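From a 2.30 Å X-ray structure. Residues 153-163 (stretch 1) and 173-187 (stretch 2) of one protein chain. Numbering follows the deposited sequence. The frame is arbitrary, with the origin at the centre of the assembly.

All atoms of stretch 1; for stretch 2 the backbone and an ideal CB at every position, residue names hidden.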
# COMPACT_ATOMS: atom_id res chain seq x y z
N THR A 153 -7.35 -1.57 3.07
CA THR A 153 -7.42 -2.20 4.38
C THR A 153 -6.17 -1.86 5.16
O THR A 153 -5.06 -1.94 4.63
CB THR A 153 -7.73 -3.73 4.35
OG1 THR A 153 -6.73 -4.43 3.59
CG2 THR A 153 -9.09 -4.00 3.72
N VAL A 154 -6.37 -1.44 6.41
CA VAL A 154 -5.29 -1.01 7.28
C VAL A 154 -5.07 -2.02 8.41
O VAL A 154 -5.99 -2.36 9.15
CB VAL A 154 -5.51 0.43 7.84
CG1 VAL A 154 -4.41 0.81 8.83
CG2 VAL A 154 -5.58 1.45 6.71
N ILE A 155 -3.82 -2.48 8.53
CA ILE A 155 -3.40 -3.33 9.63
C ILE A 155 -2.31 -2.65 10.48
O ILE A 155 -1.32 -2.12 9.95
CB ILE A 155 -2.96 -4.71 9.10
CG1 ILE A 155 -4.10 -5.29 8.26
CG2 ILE A 155 -2.61 -5.63 10.26
CD1 ILE A 155 -3.73 -6.39 7.31
N VAL A 156 -2.51 -2.66 11.80
CA VAL A 156 -1.64 -1.96 12.75
C VAL A 156 -0.84 -2.94 13.61
O VAL A 156 -1.40 -3.87 14.21
CB VAL A 156 -2.45 -1.02 13.68
CG1 VAL A 156 -1.51 -0.22 14.60
CG2 VAL A 156 -3.36 -0.09 12.88
N GLY A 157 0.47 -2.72 13.68
CA GLY A 157 1.37 -3.58 14.44
C GLY A 157 1.29 -5.04 14.04
O GLY A 157 1.61 -5.92 14.84
N GLY A 158 0.84 -5.29 12.81
CA GLY A 158 0.70 -6.65 12.27
C GLY A 158 -0.48 -7.46 12.78
O GLY A 158 -0.70 -8.59 12.33
N LYS A 159 -1.25 -6.89 13.70
CA LYS A 159 -2.22 -7.67 14.49
C LYS A 159 -3.66 -7.24 14.33
O LYS A 159 -4.57 -8.08 14.40
CB LYS A 159 -1.87 -7.57 15.98
CG LYS A 159 -0.82 -8.55 16.47
CD LYS A 159 -0.71 -8.48 18.00
CE LYS A 159 -0.15 -9.78 18.56
NZ LYS A 159 -0.11 -9.78 20.05
N TYR A 160 -3.88 -5.94 14.14
CA TYR A 160 -5.23 -5.39 14.23
C TYR A 160 -5.65 -4.71 12.95
O TYR A 160 -4.96 -3.81 12.45
CB TYR A 160 -5.37 -4.44 15.43
CG TYR A 160 -5.04 -5.07 16.76
CD1 TYR A 160 -5.93 -5.96 17.36
CD2 TYR A 160 -3.85 -4.76 17.41
CE1 TYR A 160 -5.64 -6.54 18.60
CE2 TYR A 160 -3.55 -5.34 18.66
CZ TYR A 160 -4.45 -6.22 19.23
OH TYR A 160 -4.17 -6.79 20.44
N ARG A 161 -6.79 -5.15 12.45
CA ARG A 161 -7.34 -4.72 11.17
C ARG A 161 -8.43 -3.70 11.45
O ARG A 161 -9.36 -3.98 12.21
CB ARG A 161 -7.93 -5.93 10.44
CG ARG A 161 -8.46 -5.69 9.04
CD ARG A 161 -9.03 -7.02 8.56
NE ARG A 161 -9.00 -7.16 7.10
CZ ARG A 161 -8.81 -8.32 6.48
NH1 ARG A 161 -8.59 -9.43 7.17
NH2 ARG A 161 -8.80 -8.36 5.16
N VAL A 162 -8.29 -2.52 10.86
CA VAL A 162 -9.26 -1.45 11.06
C VAL A 162 -10.62 -1.82 10.46
O VAL A 162 -10.68 -2.42 9.38
CB VAL A 162 -8.76 -0.12 10.45
CG1 VAL A 162 -9.84 0.95 10.50
CG2 VAL A 162 -7.50 0.34 11.16
N ILE A 163 -11.68 -1.49 11.18
CA ILE A 163 -13.02 -1.46 10.60
C ILE A 163 -13.40 0.00 10.37
O ILE A 163 -13.45 0.79 11.32
CB ILE A 163 -14.08 -2.12 11.53
CG1 ILE A 163 -13.72 -3.59 11.80
CG2 ILE A 163 -15.49 -1.99 10.92
CD1 ILE A 163 -14.66 -4.31 12.75
N UNK A 173 -8.52 8.21 13.78
CA UNK A 173 -8.68 8.11 15.22
C UNK A 173 -8.54 6.66 15.70
O UNK A 173 -7.90 6.40 16.72
CB UNK A 173 -10.04 8.68 15.64
N UNK A 174 -9.15 5.74 14.97
CA UNK A 174 -9.07 4.31 15.27
C UNK A 174 -7.64 3.80 15.11
O UNK A 174 -7.13 3.09 15.97
CB UNK A 174 -10.02 3.52 14.36
N UNK A 175 -7.00 4.19 14.01
CA UNK A 175 -5.60 3.85 13.76
C UNK A 175 -4.70 4.38 14.88
O UNK A 175 -3.87 3.63 15.40
CB UNK A 175 -5.15 4.41 12.41
N UNK A 176 -4.89 5.64 15.28
CA UNK A 176 -4.07 6.24 16.33
C UNK A 176 -4.21 5.55 17.70
O UNK A 176 -3.22 5.33 18.39
CB UNK A 176 -4.44 7.72 16.47
N UNK A 177 -5.45 5.19 18.05
CA UNK A 177 -5.75 4.43 19.26
C UNK A 177 -5.15 3.02 19.23
O UNK A 177 -4.72 2.51 20.26
CB UNK A 177 -7.27 4.34 19.45
N UNK A 178 -5.14 2.41 18.05
CA UNK A 178 -4.56 1.09 17.84
C UNK A 178 -3.04 1.07 17.98
O UNK A 178 -2.47 0.10 18.47
CB UNK A 178 -4.95 0.57 16.45
N UNK A 179 -2.40 2.14 17.53
CA UNK A 179 -0.95 2.31 17.71
C UNK A 179 -0.63 2.45 19.20
O UNK A 179 0.38 1.91 19.67
CB UNK A 179 -0.44 3.53 16.94
N UNK A 180 -1.49 3.16 19.93
CA UNK A 180 -1.33 3.31 21.39
C UNK A 180 -1.62 2.00 22.13
O UNK A 180 -1.05 1.74 23.19
CB UNK A 180 -2.25 4.41 21.91
N UNK A 181 -2.52 1.19 21.56
CA UNK A 181 -2.83 -0.14 22.08
C UNK A 181 -1.63 -1.09 21.93
O UNK A 181 -1.25 -1.77 22.88
CB UNK A 181 -4.05 -0.71 21.36
N UNK A 182 -1.05 -1.10 20.73
CA UNK A 182 0.11 -1.94 20.42
C UNK A 182 1.33 -1.55 21.28
O UNK A 182 1.98 -2.42 21.85
CB UNK A 182 0.46 -1.83 18.93
N UNK A 183 1.60 -0.26 21.37
CA UNK A 183 2.74 0.26 22.14
C UNK A 183 2.71 -0.21 23.59
O UNK A 183 3.70 -0.75 24.10
CB UNK A 183 2.75 1.79 22.10
N UNK A 184 1.56 0.01 24.24
CA UNK A 184 1.32 -0.37 25.62
C UNK A 184 1.42 -1.88 25.81
O UNK A 184 2.05 -2.35 26.76
CB UNK A 184 -0.05 0.13 26.07
N UNK A 185 0.84 -2.65 24.88
CA UNK A 185 0.85 -4.11 25.01
C UNK A 185 2.27 -4.71 24.85
O UNK A 185 2.58 -5.73 25.46
CB UNK A 185 -0.09 -4.72 23.97
N UNK A 186 3.11 -4.05 24.05
CA UNK A 186 4.51 -4.44 23.87
C UNK A 186 5.44 -3.83 24.93
O UNK A 186 6.50 -3.28 24.61
CB UNK A 186 4.98 -4.03 22.48
N UNK A 187 5.03 -3.94 26.19
CA UNK A 187 5.83 -3.49 27.33
C UNK A 187 6.24 -4.66 28.22
O UNK A 187 5.43 -5.55 28.51
CB UNK A 187 5.05 -2.46 28.15

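Stretch 1 is a hairpin, strands 153-156 and 160-162, closed by bonds such as Val156 N to Tyr160 O (2.8 Å). Val154, Val156, Tyr160 and Val162 point toward the helix 173-185, whose axis runs 23° from the first strand and 168° from the second.

Position 173 has nothing of stretch 1 within 5.5 Å of its ideal CB, so the hairpin sets no preference; it is His173. At 174 CA-to-CB points toward the hairpin, with the ideal CB 4.6 Å from Val162 CG1. A small or medium side chain with some apolar surface would suit; Thr174 puts CG2 4.2 Å from Val162 CG1.

Position 175 points sideways, yet its ideal CB lies 4.9 Å from Val156 CG2 and Val162 CG2 and 5.1 Å from Val154 CG1. An aliphatic chain long enough to reach in is favoured, Ile, Leu or Met. Ile175 places CG1 3.6 Å from Val162 CG2 and 4.0 Å from Val154 CG1.

Position 176 points away and 177 is out of reach, so polar residues are acceptable: Lys176 and Glu177.

The ideal CB of 178 is 4.0 Å from Val156 CG2 and 5.1 Å from Tyr160 CB, calling for a branched or flexible apolar residue. Leu178 brings CG to 3.9 Å from Tyr160 CB and CD2 to 4.0 Å from Val162 CG2, with chi1 (-109°) and chi2 (24°) both between wells.

At 179, sideways, only Val156 CG1 is near the ideal CB (4.5 Å); Ala, Val or Ile would serve. Val179 CG2 meets that CG1 at 3.7 Å. Position 180 is out of reach: Ala180.

Position 181 points toward Tyr160, its ideal CB 5.4 Å from CE2. A long chain could cover the ring, and Lys181 does so: CD lies over one face and CE is 3.7 Å from Tyr160 OH.

At 182 the ideal CB is 4.9 Å from Gly157 CA and 5.0 Å from Val156 CG1, suiting a compact apolar group. Val182 CG2 sits 3.9 Å from Tyr160 CD2, at the ring edge; an ideal CB on Gly157 would lie 2.8 Å from it, a clash.

Positions 183 and 184 are out of reach: Arg183 and Glu184.

Position 185 points toward the Tyr160 hydroxyl and Lys159 ammonium, so a long acceptor, preferably acidic, fits. Glu185 OE2 accepts a hydrogen bond from Tyr160 OH (3.0 Å), while OE1 forms a long salt bridge with Lys159 NZ (3.6 Å).

Position 186 leaves helical angles (-87/48) and points sideways; a long polar chain could return. Arg186 brings NH1 to 3.8 Å from Gly157 O. Position 187 is out of reach: Lys187.

Stretch 2, residues 173-187: HTIKELVAKVREERK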
# COMPACT_ATOMS: atom_id res chain seq x y z
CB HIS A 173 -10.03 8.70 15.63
CG HIS A 173 -10.36 8.48 17.07
ND1 HIS A 173 -9.70 9.13 18.09
CD2 HIS A 173 -11.27 7.68 17.67
CE1 HIS A 173 -10.20 8.74 19.25
NE2 HIS A 173 -11.15 7.86 19.02
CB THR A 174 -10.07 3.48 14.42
OG1 THR A 174 -11.40 3.78 14.85
CG2 THR A 174 -9.83 1.98 14.57
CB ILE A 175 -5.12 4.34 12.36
CG1 ILE A 175 -5.88 3.59 11.25
CG2 ILE A 175 -3.63 4.12 12.17
CD1 ILE A 175 -5.97 4.34 9.91
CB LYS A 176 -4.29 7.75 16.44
CG LYS A 176 -3.39 8.54 15.47
CD LYS A 176 -3.66 10.03 15.52
CE LYS A 176 -3.18 10.64 16.84
NZ LYS A 176 -3.47 12.11 16.92
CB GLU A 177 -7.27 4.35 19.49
CG GLU A 177 -7.89 5.60 20.14
CD GLU A 177 -9.34 5.38 20.59
OE1 GLU A 177 -10.13 4.79 19.82
OE2 GLU A 177 -9.69 5.83 21.71
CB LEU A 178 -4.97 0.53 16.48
CG LEU A 178 -5.95 -0.64 16.33
CD1 LEU A 178 -6.90 -0.83 17.51
CD2 LEU A 178 -6.75 -0.52 15.02
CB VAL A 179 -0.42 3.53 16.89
CG1 VAL A 179 1.02 3.85 17.26
CG2 VAL A 179 -0.53 3.25 15.39
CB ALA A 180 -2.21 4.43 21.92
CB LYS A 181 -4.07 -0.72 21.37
CG LYS A 181 -4.55 -2.07 21.91
CD LYS A 181 -5.82 -2.51 21.19
CE LYS A 181 -6.22 -3.94 21.57
NZ LYS A 181 -6.78 -4.04 22.95
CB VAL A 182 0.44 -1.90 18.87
CG1 VAL A 182 1.84 -2.41 18.57
CG2 VAL A 182 -0.59 -2.69 18.07
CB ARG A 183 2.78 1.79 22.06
CG ARG A 183 3.83 2.46 22.95
CD ARG A 183 4.01 3.92 22.56
NE ARG A 183 2.73 4.61 22.40
CZ ARG A 183 2.45 5.45 21.41
NH1 ARG A 183 3.34 5.69 20.46
NH2 ARG A 183 1.26 6.03 21.36
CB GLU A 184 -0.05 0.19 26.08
CG GLU A 184 -0.79 -0.62 27.16
CD GLU A 184 -0.37 -0.28 28.58
OE1 GLU A 184 -0.34 0.92 28.93
OE2 GLU A 184 -0.09 -1.23 29.34
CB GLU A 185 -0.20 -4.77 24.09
CG GLU A 185 0.26 -5.11 22.68
CD GLU A 185 -0.84 -5.75 21.82
OE1 GLU A 185 -0.51 -6.23 20.71
OE2 GLU A 185 -2.02 -5.78 22.24
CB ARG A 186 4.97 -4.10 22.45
CG ARG A 186 4.75 -5.24 21.46
CD ARG A 186 4.17 -4.78 20.13
NE ARG A 186 5.09 -3.96 19.34
CZ ARG A 186 5.07 -3.88 18.01
NH1 ARG A 186 4.19 -4.57 17.29
NH2 ARG A 186 5.95 -3.10 17.39
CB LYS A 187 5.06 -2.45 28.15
CG LYS A 187 5.15 -1.03 27.62
CD LYS A 187 4.30 -0.07 28.46
CE LYS A 187 4.49 1.38 28.06
NZ LYS A 187 3.96 1.68 26.69
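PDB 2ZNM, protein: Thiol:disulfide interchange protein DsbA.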